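Local coordinates for avidin-related protein 4/5 (Gallus gallus, PDB 2OF8) that binds biotin derivatives, probably with high affinity, in an avidin-like barrel, at residues S16-R21 against S47-I52; G63-W68 against E72-F77; Q80-R85 against V90-W95. The protein carries 2 engineered substitutions. All blocks are in the same frame, centred on the assembly; numbering follows the deposited sequence. Where two conformers were deposited one is given.

Contact 1: residues S16-R21 against S47-I52. With BNI (5-(2-oxo-hexahydro-thieno[3,4-D]imidazol-6-yl)-pentanoic acid (4-nitro-phenyl)-amide), chain C.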
loop_
_atom_site.group_PDB
_atom_site.type_symbol
_atom_site.label_atom_id
_atom_site.label_comp_id
_atom_site.label_asym_id
_atom_site.label_seq_id
_atom_site.Cartn_x
_atom_site.Cartn_y
_atom_site.Cartn_z
ATOM N N SER A 16 8.000 -2.948 18.981
ATOM C CA SER A 16 8.312 -4.325 18.645
ATOM C C SER A 16 9.816 -4.543 18.610
ATOM O O SER A 16 10.581 -3.614 18.371
ATOM C CB SER A 16 7.714 -4.691 17.299
ATOM O OG SER A 16 6.317 -4.487 17.329
ATOM N N ILE A 17 10.225 -5.787 18.831
ATOM C CA ILE A 17 11.632 -6.181 18.813
ATOM C C ILE A 17 11.829 -7.279 17.802
ATOM O O ILE A 17 11.052 -8.222 17.743
ATOM C CB ILE A 17 12.104 -6.698 20.195
ATOM C CG1 ILE A 17 11.897 -5.634 21.256
ATOM C CG2 ILE A 17 13.586 -7.132 20.141
ATOM C CD1 ILE A 17 12.215 -6.117 22.646
ATOM N N MET A 18 12.874 -7.180 17.001
ATOM C CA MET A 18 13.252 -8.331 16.198
ATOM C C MET A 18 14.739 -8.576 16.284
ATOM O O MET A 18 15.546 -7.674 16.491
ATOM C CB MET A 18 12.784 -8.231 14.760
ATOM C CG MET A 18 13.462 -7.177 13.988
ATOM S SD MET A 18 13.136 -7.310 12.140
ATOM C CE MET A 18 14.166 -5.979 11.649
ATOM N N THR A 19 15.073 -9.842 16.125
ATOM C CA THR A 19 16.434 -10.322 16.198
ATOM C C THR A 19 16.734 -11.041 14.897
ATOM O O THR A 19 16.026 -11.973 14.526
ATOM C CB THR A 19 16.582 -11.299 17.369
ATOM O OG1 THR A 19 16.153 -10.667 18.583
ATOM C CG2 THR A 19 18.048 -11.657 17.619
ATOM N N ILE A 20 17.760 -10.584 14.193
ATOM C CA ILE A 20 18.170 -11.181 12.933
ATOM C C ILE A 20 19.501 -11.898 13.161
ATOM O O ILE A 20 20.414 -11.360 13.786
ATOM C CB ILE A 20 18.254 -10.101 11.839
ATOM C CG1 ILE A 20 16.849 -9.545 11.565
ATOM C CG2 ILE A 20 18.874 -10.668 10.552
ATOM C CD1 ILE A 20 16.785 -8.407 10.587
ATOM N N ARG A 21 19.587 -13.127 12.667
ATOM C CA ARG A 21 20.778 -13.950 12.828
ATOM C C ARG A 21 21.750 -13.681 11.667
ATOM O O ARG A 21 21.640 -12.659 10.990
ATOM C CB ARG A 21 20.378 -15.428 12.914
ATOM C CG ARG A 21 19.427 -15.779 14.066
ATOM C CD ARG A 21 19.225 -17.284 14.238
ATOM N NE ARG A 21 18.310 -17.644 15.324
ATOM C CZ ARG A 21 16.983 -17.562 15.270
ATOM N NH1 ARG A 21 16.370 -17.114 14.183
ATOM N NH2 ARG A 21 16.254 -17.928 16.318
ATOM N N SER A 47 7.708 -15.048 17.097
ATOM C CA SER A 47 7.402 -15.628 15.799
ATOM C C SER A 47 8.613 -15.572 14.879
ATOM O O SER A 47 9.406 -14.642 14.936
ATOM C CB SER A 47 6.226 -14.872 15.191
ATOM O OG SER A 47 5.046 -15.069 15.966
ATOM N N PRO A 48 8.761 -16.573 14.022
ATOM C CA PRO A 48 9.906 -16.624 13.112
ATOM C C PRO A 48 9.769 -15.722 11.897
ATOM O O PRO A 48 8.666 -15.484 11.409
ATOM C CB PRO A 48 9.924 -18.086 12.677
ATOM C CG PRO A 48 8.503 -18.469 12.690
ATOM C CD PRO A 48 7.902 -17.761 13.872
ATOM N N LEU A 49 10.917 -15.274 11.411
ATOM C CA LEU A 49 10.994 -14.525 10.166
ATOM C C LEU A 49 12.075 -15.121 9.267
ATOM O O LEU A 49 13.019 -15.759 9.737
ATOM C CB LEU A 49 11.245 -13.032 10.422
ATOM C CG LEU A 49 12.624 -12.626 10.956
ATOM C CD1 LEU A 49 13.633 -12.379 9.848
ATOM C CD2 LEU A 49 12.495 -11.398 11.833
ATOM N N LEU A 50 11.906 -14.907 7.969
ATOM C CA LEU A 50 12.838 -15.374 6.960
ATOM C C LEU A 50 12.874 -14.335 5.859
ATOM O O LEU A 50 11.817 -13.911 5.384
ATOM C CB LEU A 50 12.325 -16.692 6.414
ATOM C CG LEU A 50 13.210 -17.567 5.556
ATOM C CD1 LEU A 50 14.507 -17.878 6.254
ATOM C CD2 LEU A 50 12.453 -18.853 5.260
ATOM N N GLY A 51 14.061 -13.926 5.436
ATOM C CA GLY A 51 14.170 -12.896 4.422
ATOM C C GLY A 51 15.451 -12.948 3.636
ATOM O O GLY A 51 16.284 -13.843 3.810
ATOM N N ILE A 52 15.589 -11.968 2.750
ATOM C CA ILE A 52 16.779 -11.800 1.932
ATOM C C ILE A 52 17.118 -10.317 1.830
ATOM O O ILE A 52 16.235 -9.495 1.575
ATOM C CB ILE A 52 16.614 -12.347 0.484
ATOM C CG1 ILE A 52 15.775 -13.629 0.404
ATOM C CG2 ILE A 52 17.987 -12.588 -0.120
ATOM C CD1 ILE A 52 15.480 -14.070 -1.031
HETATM C C1 BNI C . -1.908 -9.745 13.832
HETATM C C10 BNI C . -0.527 -10.407 13.929
HETATM C C9 BNI C . 0.552 -9.444 14.413
HETATM C C8 BNI C . 0.767 -8.303 13.429
HETATM C C7 BNI C . 1.638 -7.214 14.020
HETATM C C2 BNI C . 1.842 -6.036 12.998
HETATM C C6 BNI C . 2.978 -4.728 11.147
HETATM C C4 BNI C . 2.453 -4.742 13.614
HETATM C C5 BNI C . 3.075 -3.937 12.458
HETATM C C3 BNI C . 4.674 -4.346 14.066
HETATM O O2 BNI C . -2.303 -8.961 14.689
HETATM O O3 BNI C . 5.785 -4.335 14.659
HETATM N N1 BNI C . 4.434 -3.750 12.899
HETATM N N2 BNI C . 3.579 -4.957 14.504
HETATM S S1 BNI C . 3.016 -6.471 11.665
HETATM N N17 BNI C . -2.667 -9.975 12.759
HETATM C C18 BNI C . -3.933 -9.565 12.428
HETATM C C20 BNI C . -4.891 -10.491 11.915
HETATM C C21 BNI C . -6.210 -10.035 11.568
HETATM C C22 BNI C . -6.572 -8.634 11.753
HETATM C C23 BNI C . -5.612 -7.706 12.271
HETATM C C24 BNI C . -4.304 -8.155 12.613
HETATM N N25 BNI C . -7.970 -8.183 11.388
HETATM O O26 BNI C . -8.776 -8.950 10.947
HETATM O O27 BNI C . -8.311 -7.044 11.524
#

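Contact 2: residues G63-W68 against E72-F77. With BNI (5-(2-oxo-hexahydro-thieno[3,4-D]imidazol-6-yl)-pentanoic acid (4-nitro-phenyl)-amide), chain C.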
loop_
_atom_site.group_PDB
_atom_site.type_symbol
_atom_site.label_atom_id
_atom_site.label_comp_id
_atom_site.label_asym_id
_atom_site.label_seq_id
_atom_site.Cartn_x
_atom_site.Cartn_y
_atom_site.Cartn_z
ATOM N N GLY A 63 13.894 -7.718 2.179
ATOM C CA GLY A 63 12.532 -8.085 2.510
ATOM C C GLY A 63 12.550 -9.250 3.475
ATOM O O GLY A 63 13.525 -10.006 3.527
ATOM N N PHE A 64 11.487 -9.382 4.264
ATOM C CA PHE A 64 11.305 -10.570 5.072
ATOM C C PHE A 64 9.831 -10.832 5.328
ATOM O O PHE A 64 8.989 -9.933 5.247
ATOM C CB PHE A 64 12.141 -10.546 6.383
ATOM C CG PHE A 64 11.809 -9.425 7.342
ATOM C CD1 PHE A 64 10.828 -9.574 8.316
ATOM C CD2 PHE A 64 12.540 -8.245 7.313
ATOM C CE1 PHE A 64 10.564 -8.558 9.214
ATOM C CE2 PHE A 64 12.280 -7.230 8.218
ATOM C CZ PHE A 64 11.285 -7.388 9.163
ATOM N N THR A 65 9.548 -12.093 5.641
ATOM C CA THR A 65 8.226 -12.591 5.986
ATOM C C THR A 65 8.218 -12.998 7.448
ATOM O O THR A 65 9.133 -13.691 7.892
ATOM C CB THR A 65 7.901 -13.823 5.130
ATOM O OG1 THR A 65 7.867 -13.459 3.746
ATOM C CG2 THR A 65 6.530 -14.387 5.462
ATOM N N VAL A 66 7.184 -12.583 8.178
ATOM C CA VAL A 66 6.955 -13.045 9.537
ATOM C C VAL A 66 5.744 -13.968 9.526
ATOM O O VAL A 66 4.634 -13.567 9.161
ATOM C CB VAL A 66 6.699 -11.891 10.521
ATOM C CG1 VAL A 66 6.559 -12.447 11.939
ATOM C CG2 VAL A 66 7.809 -10.857 10.455
ATOM N N HIS A 67 5.972 -15.220 9.923
ATOM C CA HIS A 67 4.906 -16.190 10.117
ATOM C C HIS A 67 4.477 -16.096 11.578
ATOM O O HIS A 67 5.153 -16.606 12.477
ATOM C CB HIS A 67 5.405 -17.595 9.753
ATOM C CG HIS A 67 4.581 -18.713 10.305
ATOM N ND1 HIS A 67 3.852 -19.597 9.539
ATOM C CD2 HIS A 67 4.432 -19.122 11.585
ATOM C CE1 HIS A 67 3.281 -20.489 10.333
ATOM N NE2 HIS A 67 3.600 -20.206 11.581
ATOM N N TRP A 68 3.368 -15.414 11.836
ATOM C CA TRP A 68 2.894 -15.258 13.205
ATOM C C TRP A 68 2.516 -16.634 13.748
ATOM O O TRP A 68 1.778 -17.376 13.116
ATOM C CB TRP A 68 1.712 -14.285 13.271
ATOM C CG TRP A 68 2.074 -12.961 12.692
ATOM C CD1 TRP A 68 1.631 -12.441 11.516
ATOM C CD2 TRP A 68 3.035 -12.023 13.205
ATOM N NE1 TRP A 68 2.222 -11.227 11.275
ATOM C CE2 TRP A 68 3.093 -10.948 12.295
ATOM C CE3 TRP A 68 3.831 -11.964 14.356
ATOM C CZ2 TRP A 68 3.915 -9.844 12.489
ATOM C CZ3 TRP A 68 4.652 -10.862 14.554
ATOM C CH2 TRP A 68 4.683 -9.815 13.628
ATOM N N GLU A 72 -3.427 -16.774 12.045
ATOM C CA GLU A 72 -3.382 -17.284 10.671
ATOM C C GLU A 72 -2.881 -16.257 9.662
ATOM O O GLU A 72 -2.762 -16.564 8.477
ATOM C CB GLU A 72 -4.763 -17.805 10.257
ATOM C CG GLU A 72 -5.227 -19.018 11.039
ATOM C CD GLU A 72 -4.221 -20.138 10.983
ATOM O OE1 GLU A 72 -3.776 -20.489 9.865
ATOM O OE2 GLU A 72 -3.849 -20.650 12.060
ATOM N N SER A 73 -2.595 -15.045 10.139
ATOM C CA SER A 73 -2.112 -13.958 9.304
ATOM C C SER A 73 -0.594 -14.051 9.063
ATOM O O SER A 73 0.115 -14.789 9.746
ATOM C CB SER A 73 -2.488 -12.602 9.927
ATOM O OG SER A 73 -1.815 -12.368 11.153
ATOM N N THR A 74 -0.121 -13.278 8.089
ATOM C CA THR A 74 1.291 -13.190 7.725
ATOM C C THR A 74 1.620 -11.730 7.452
ATOM O O THR A 74 0.802 -11.040 6.858
ATOM C CB THR A 74 1.556 -14.009 6.448
ATOM O OG1 THR A 74 1.289 -15.398 6.698
ATOM C CG2 THR A 74 3.022 -13.928 6.033
ATOM N N THR A 75 2.795 -11.264 7.863
ATOM C CA THR A 75 3.265 -9.935 7.457
ATOM C C THR A 75 4.523 -10.044 6.623
ATOM O O THR A 75 5.394 -10.855 6.915
ATOM C CB THR A 75 3.527 -9.047 8.670
ATOM O OG1 THR A 75 2.314 -8.968 9.419
ATOM C CG2 THR A 75 3.903 -7.610 8.265
ATOM N N VAL A 76 4.627 -9.201 5.597
ATOM C CA VAL A 76 5.886 -8.986 4.899
ATOM C C VAL A 76 6.332 -7.539 5.105
ATOM O O VAL A 76 5.512 -6.618 5.127
ATOM C CB VAL A 76 5.802 -9.325 3.399
ATOM C CG1 VAL A 76 5.574 -10.820 3.202
ATOM C CG2 VAL A 76 4.720 -8.521 2.688
ATOM N N PHE A 77 7.642 -7.372 5.270
ATOM C CA PHE A 77 8.298 -6.080 5.406
ATOM C C PHE A 77 9.308 -5.939 4.276
ATOM O O PHE A 77 10.028 -6.894 3.962
ATOM C CB PHE A 77 9.093 -5.981 6.713
ATOM C CG PHE A 77 8.261 -5.916 7.961
ATOM C CD1 PHE A 77 7.714 -7.068 8.505
ATOM C CD2 PHE A 77 8.074 -4.720 8.640
ATOM C CE1 PHE A 77 6.978 -7.029 9.690
ATOM C CE2 PHE A 77 7.338 -4.681 9.833
ATOM C CZ PHE A 77 6.789 -5.836 10.341
HETATM C C1 BNI C . -1.908 -9.745 13.832
HETATM C C10 BNI C . -0.527 -10.407 13.929
HETATM C C9 BNI C . 0.552 -9.444 14.413
HETATM C C8 BNI C . 0.767 -8.303 13.429
HETATM C C7 BNI C . 1.638 -7.214 14.020
HETATM C C2 BNI C . 1.842 -6.036 12.998
HETATM C C6 BNI C . 2.978 -4.728 11.147
HETATM C C4 BNI C . 2.453 -4.742 13.614
HETATM C C5 BNI C . 3.075 -3.937 12.458
HETATM C C3 BNI C . 4.674 -4.346 14.066
HETATM O O2 BNI C . -2.303 -8.961 14.689
HETATM O O3 BNI C . 5.785 -4.335 14.659
HETATM N N1 BNI C . 4.434 -3.750 12.899
HETATM N N2 BNI C . 3.579 -4.957 14.504
HETATM S S1 BNI C . 3.016 -6.471 11.665
HETATM N N17 BNI C . -2.667 -9.975 12.759
HETATM C C18 BNI C . -3.933 -9.565 12.428
HETATM C C20 BNI C . -4.891 -10.491 11.915
HETATM C C21 BNI C . -6.210 -10.035 11.568
HETATM C C22 BNI C . -6.572 -8.634 11.753
HETATM C C23 BNI C . -5.612 -7.706 12.271
HETATM C C24 BNI C . -4.304 -8.155 12.613
HETATM N N25 BNI C . -7.970 -8.183 11.388
HETATM O O26 BNI C . -8.776 -8.950 10.947
HETATM O O27 BNI C . -8.311 -7.044 11.524
HETATM O O HOH W 1 3.504 -17.332 6.916
#

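Contact 3: residues Q80-R85 against V90-W95. With BNI (5-(2-oxo-hexahydro-thieno[3,4-D]imidazol-6-yl)-pentanoic acid (4-nitro-phenyl)-amide), chain C; FMT (formic acid), chain H.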
loop_
_atom_site.group_PDB
_atom_site.type_symbol
_atom_site.label_atom_id
_atom_site.label_comp_id
_atom_site.label_asym_id
_atom_site.label_seq_id
_atom_site.Cartn_x
_atom_site.Cartn_y
_atom_site.Cartn_z
ATOM N N GLN A 80 15.021 -0.491 3.416
ATOM C CA GLN A 80 16.427 -0.239 3.159
ATOM C C GLN A 80 17.118 0.103 4.474
ATOM O O GLN A 80 16.533 0.751 5.348
ATOM C CB GLN A 80 16.581 0.885 2.116
ATOM C CG GLN A 80 18.003 1.100 1.638
ATOM C CD GLN A 80 18.163 2.016 0.422
ATOM O OE1 GLN A 80 19.305 2.212 -0.038
ATOM N NE2 GLN A 80 17.092 2.563 -0.096
ATOM N N CYS A 81 18.357 -0.365 4.599
ATOM C CA CYS A 81 19.217 -0.047 5.731
ATOM C C CYS A 81 20.074 1.149 5.354
ATOM O O CYS A 81 20.875 1.057 4.430
ATOM C CB CYS A 81 20.109 -1.249 6.048
ATOM S SG CYS A 81 21.056 -1.163 7.573
ATOM N N PHE A 82 19.880 2.269 6.047
ATOM C CA PHE A 82 20.688 3.463 5.852
ATOM C C PHE A 82 21.691 3.614 6.973
ATOM O O PHE A 82 21.375 3.366 8.127
ATOM C CB PHE A 82 19.804 4.705 5.821
ATOM C CG PHE A 82 18.874 4.747 4.654
ATOM C CD1 PHE A 82 19.355 5.033 3.386
ATOM C CD2 PHE A 82 17.515 4.509 4.808
ATOM C CE1 PHE A 82 18.508 5.083 2.300
ATOM C CE2 PHE A 82 16.663 4.563 3.718
ATOM C CZ PHE A 82 17.158 4.859 2.463
ATOM N N ILE A 83 22.906 4.024 6.623
ATOM C CA ILE A 83 23.931 4.383 7.598
ATOM C C ILE A 83 24.237 5.849 7.428
ATOM O O ILE A 83 24.566 6.296 6.331
ATOM C CB ILE A 83 25.269 3.653 7.405
ATOM C CG1 ILE A 83 25.141 2.281 6.782
ATOM C CG2 ILE A 83 26.005 3.569 8.735
ATOM C CD1 ILE A 83 26.347 1.926 5.947
ATOM N N ASP A 84 24.155 6.602 8.510
ATOM C CA ASP A 84 24.386 8.035 8.415
ATOM C C ASP A 84 25.864 8.374 8.627
ATOM O O ASP A 84 26.704 7.488 8.763
ATOM C CB ASP A 84 23.437 8.813 9.337
ATOM C CG ASP A 84 23.785 8.713 10.808
ATOM O OD1 ASP A 84 24.891 8.258 11.185
ATOM O OD2 ASP A 84 22.973 9.105 11.674
ATOM N N ARG A 85 26.172 9.667 8.632
ATOM C CA ARG A 85 27.555 10.143 8.727
ATOM C C ARG A 85 28.255 9.775 10.038
ATOM O O ARG A 85 29.488 9.818 10.115
ATOM C CB ARG A 85 27.600 11.662 8.526
ATOM C CG ARG A 85 26.892 12.468 9.609
ATOM C CD ARG A 85 26.709 13.947 9.271
ATOM N NE ARG A 85 25.543 14.501 9.961
ATOM C CZ ARG A 85 24.405 14.876 9.380
ATOM N NH1 ARG A 85 24.241 14.794 8.064
ATOM N NH2 ARG A 85 23.421 15.356 10.130
ATOM N N VAL A 90 19.533 2.918 10.441
ATOM C CA VAL A 90 18.086 2.924 10.523
ATOM C C VAL A 90 17.549 2.011 9.426
ATOM O O VAL A 90 18.003 2.077 8.278
ATOM C CB VAL A 90 17.516 4.357 10.329
ATOM C CG1 VAL A 90 15.992 4.344 10.310
ATOM C CG2 VAL A 90 18.032 5.316 11.396
ATOM N N LEU A 91 16.593 1.158 9.777
ATOM C CA LEU A 91 15.822 0.445 8.767
ATOM C C LEU A 91 14.538 1.210 8.524
ATOM O O LEU A 91 13.716 1.359 9.426
ATOM C CB LEU A 91 15.476 -0.983 9.188
ATOM C CG LEU A 91 16.596 -1.833 9.769
ATOM C CD1 LEU A 91 16.070 -3.212 10.092
ATOM C CD2 LEU A 91 17.772 -1.918 8.811
ATOM N N LYS A 92 14.365 1.695 7.302
ATOM C CA LYS A 92 13.113 2.308 6.876
ATOM C C LYS A 92 12.329 1.237 6.148
ATOM O O LYS A 92 12.808 0.709 5.148
ATOM C CB LYS A 92 13.375 3.495 5.942
ATOM C CG LYS A 92 14.098 4.664 6.593
ATOM C CD LYS A 92 13.237 5.410 7.607
ATOM C CE LYS A 92 12.160 6.270 6.965
ATOM N NZ LYS A 92 11.277 6.929 7.967
ATOM N N THR A 93 11.151 0.896 6.655
ATOM C CA THR A 93 10.352 -0.177 6.086
ATOM C C THR A 93 8.900 0.202 5.879
ATOM O O THR A 93 8.341 1.090 6.546
ATOM C CB THR A 93 10.367 -1.476 6.953
ATOM O OG1 THR A 93 9.556 -1.329 8.128
ATOM C CG2 THR A 93 11.760 -1.857 7.407
ATOM N N MET A 94 8.298 -0.549 4.976
ATOM C CA MET A 94 6.863 -0.614 4.859
ATOM C C MET A 94 6.456 -2.058 4.838
ATOM O O MET A 94 7.244 -2.945 4.500
ATOM C CB MET A 94 6.405 0.119 3.616
ATOM C CG MET A 94 6.749 1.590 3.702
ATOM S SD MET A 94 5.848 2.597 2.581
ATOM C CE MET A 94 4.246 2.562 3.323
ATOM N N TRP A 95 5.211 -2.288 5.212
ATOM C CA TRP A 95 4.731 -3.646 5.404
ATOM C C TRP A 95 3.336 -3.841 4.867
ATOM O O TRP A 95 2.552 -2.899 4.738
ATOM C CB TRP A 95 4.819 -4.071 6.879
ATOM C CG TRP A 95 4.144 -3.166 7.873
ATOM C CD1 TRP A 95 4.748 -2.265 8.687
ATOM C CD2 TRP A 95 2.745 -3.107 8.187
ATOM N NE1 TRP A 95 3.821 -1.645 9.490
ATOM C CE2 TRP A 95 2.583 -2.152 9.209
ATOM C CE3 TRP A 95 1.615 -3.804 7.746
ATOM C CZ2 TRP A 95 1.340 -1.852 9.765
ATOM C CZ3 TRP A 95 0.384 -3.502 8.295
ATOM C CH2 TRP A 95 0.255 -2.529 9.288
HETATM C C1 BNI C . -1.908 -9.745 13.832
HETATM C C10 BNI C . -0.527 -10.407 13.929
HETATM C C9 BNI C . 0.552 -9.444 14.413
HETATM C C8 BNI C . 0.767 -8.303 13.429
HETATM C C7 BNI C . 1.638 -7.214 14.020
HETATM C C2 BNI C . 1.842 -6.036 12.998
HETATM C C6 BNI C . 2.978 -4.728 11.147
HETATM C C4 BNI C . 2.453 -4.742 13.614
HETATM C C5 BNI C . 3.075 -3.937 12.458
HETATM C C3 BNI C . 4.674 -4.346 14.066
HETATM O O2 BNI C . -2.303 -8.961 14.689
HETATM O O3 BNI C . 5.785 -4.335 14.659
HETATM N N1 BNI C . 4.434 -3.750 12.899
HETATM N N2 BNI C . 3.579 -4.957 14.504
HETATM S S1 BNI C . 3.016 -6.471 11.665
HETATM N N17 BNI C . -2.667 -9.975 12.759
HETATM C C18 BNI C . -3.933 -9.565 12.428
HETATM C C20 BNI C . -4.891 -10.491 11.915
HETATM C C21 BNI C . -6.210 -10.035 11.568
HETATM C C22 BNI C . -6.572 -8.634 11.753
HETATM C C23 BNI C . -5.612 -7.706 12.271
HETATM C C24 BNI C . -4.304 -8.155 12.613
HETATM N N25 BNI C . -7.970 -8.183 11.388
HETATM O O26 BNI C . -8.776 -8.950 10.947
HETATM O O27 BNI C . -8.311 -7.044 11.524
HETATM C C FMT H . 20.794 15.301 6.681
HETATM O O1 FMT H . 19.873 16.084 6.414
HETATM O O2 FMT H . 21.077 15.012 7.847
#

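Contact 1: residues S16-R21 against S47-I52
Inside the closed antiparallel barrel of the avidin family, next to the pocket that takes the biotin head group, Met18 and Leu49 meet across the interior. Their touch is a slender apolar one, Met18 SD lying 4.1 Å from Leu49 CD2, and the two side chains cross at about a right angle. Met18 has CG tucked between its backbone N and carbonyl carbon (chi1 68°); beyond CG the chain is extended, which carries SD inward from strand 17-20. Leu49 adopts the same kind of first torsion (chi1 70°), and it is its CD2 branch that reaches the sulfur. With no polar bond joining the two segments, the contact rests on the Met18 sulfur and one Leu49 methyl.

Ser16, just ahead of strand 17-20, belongs to the pocket itself. Its OG donates to the ureido oxygen O3 of the biotin amide at 2.7 Å, while the same OG is hydrogen-bonded to Ala36 N, a second partner that helps to orient the hydroxyl. Asn12 and Tyr33 are also hydrogen-bonded to this ligand.

Strand 28-34 runs between the two segments in the sheet: the backbones of Ile17 and Thr19 pair with Leu34 and Thr32, and Thr30 OG1 is hydrogen-bonded to Leu49 O. On its other side strand 17-20 pairs with strand 8-12 through Met18 and Trp10. Phe64 of strand 61-67 packs against both Met18 and Leu49, and Leu50 faces outward onto Leu50 of a second subunit.

Contact 2: residues G63-W68 against E72-F77
Phe77 lays its CB over one face of the Phe64 ring, 3.8 Å from the ring centroid, in a CH-pi contact. Phe64 has CG between its backbone N and carbonyl carbon (chi1 62°), which helps set its ring against that CB. The ring planes are within 18° of parallel but displaced, with little of one ring over the other, and Phe64 CE1 comes to 3.3 Å from Phe77 CD1. Phe77 CE1 also lies 4.0 Å from Val66 CG2. The backbones carrying these rings form an antiparallel beta hairpin of the avidin barrel. Phe64 and Phe77 make one hydrogen-bonded pair and Val66 and Thr75 the next, with Val66 N to Thr75 O at 2.8 Å.

Trp68, following His67, gives its NE1 hydrogen to Thr75 OG1 at 2.9 Å, a bond lying 1° out of the indole plane that should fix the turn of the ring. Ser73 O sits at the same ring's edge, 3.3 Å from Trp68 CD1. C9 of the biotin amide lies over the centre of one indole face, and Val66 CG1 presses on the opposite face toward the rim. On the other side of the sheet, Thr65 and Val76 pack against Gly63 and Phe77 of a second subunit.

Contact 3: residues Q80-R85 against V90-W95
Val90 O accepts the shortest backbone bond here, from Phe82 N at 2.9 Å and nearly straight at 167°, with a longer CA-H...O contact from Cys81 CA at 3.5 Å. Val90 N returns a bond to Phe82 O, and two residues along, Gln80 and Lys92 exchange a second such pair of backbone bonds. Between these two hydrogen-bonded pairs stands the non-hydrogen-bonded pair Cys81 and Leu91, where Leu91 CD2 packs 3.6 Å from Cys81 SG. With SG swung opposite its own backbone N (chi1 -170°), Cys81 closes the disulfide to Cys4, and Leu91 continues the apolar packing onto Leu6 and Phe118.

The reverse face of the strands carries Phe82. Lys92 CG reaches the edge of this ring, 3.9 Å from Phe82 CE2, while Gln80 CG lies over one of its faces near the rim. Lys92 then bends at its two middle torsions, taking NZ away to Asn117 OD1 and, more weakly, to Tyr115 OH of a third subunit. In the loop that follows strand 74-83, NH1 and NH2 of Arg85 both donate, over rather long distances, to O2 of a formic acid molecule probably from the crystallisation liquor.

Further along strand 89-98, Trp95 turns its indole face to the biotin amide. The ligand's C6 lies over the centre of the ring, 3.2 Å from Trp95 CE2. With an alanine here, C6 would probably lose the flat wall it rests on, and a gap would be likely to open beside Phe77, whose ring meets this indole. The whole is an antiparallel beta hairpin of the avidin barrel, linked to Cys4 by a disulfide near its turn and lending a tryptophan wall to the biotin pocket further along.

In the fold
From the N terminus the three contacts follow one another in series, none nested in or crossing another. Contact 1 closes the longest excursion, bringing strand 47-53 back to strand 17-20 across the barrel interior. Contacts 2 and 3 each close a short hairpin, at the turns between strands 61-67 and 74-83 and between 74-83 and 89-98, and so share strand 74-83. Probable backbone bonds from Leu50 O to Thr65 N and from Gly63 O to Ile52 N join contacts 1 and 2, Phe77 meets Trp95 to tie contact 2 to contact 3, Met18 packs on Leu91 to bring contact 3 to contact 1, and all three reach the same ligand and a second subunit.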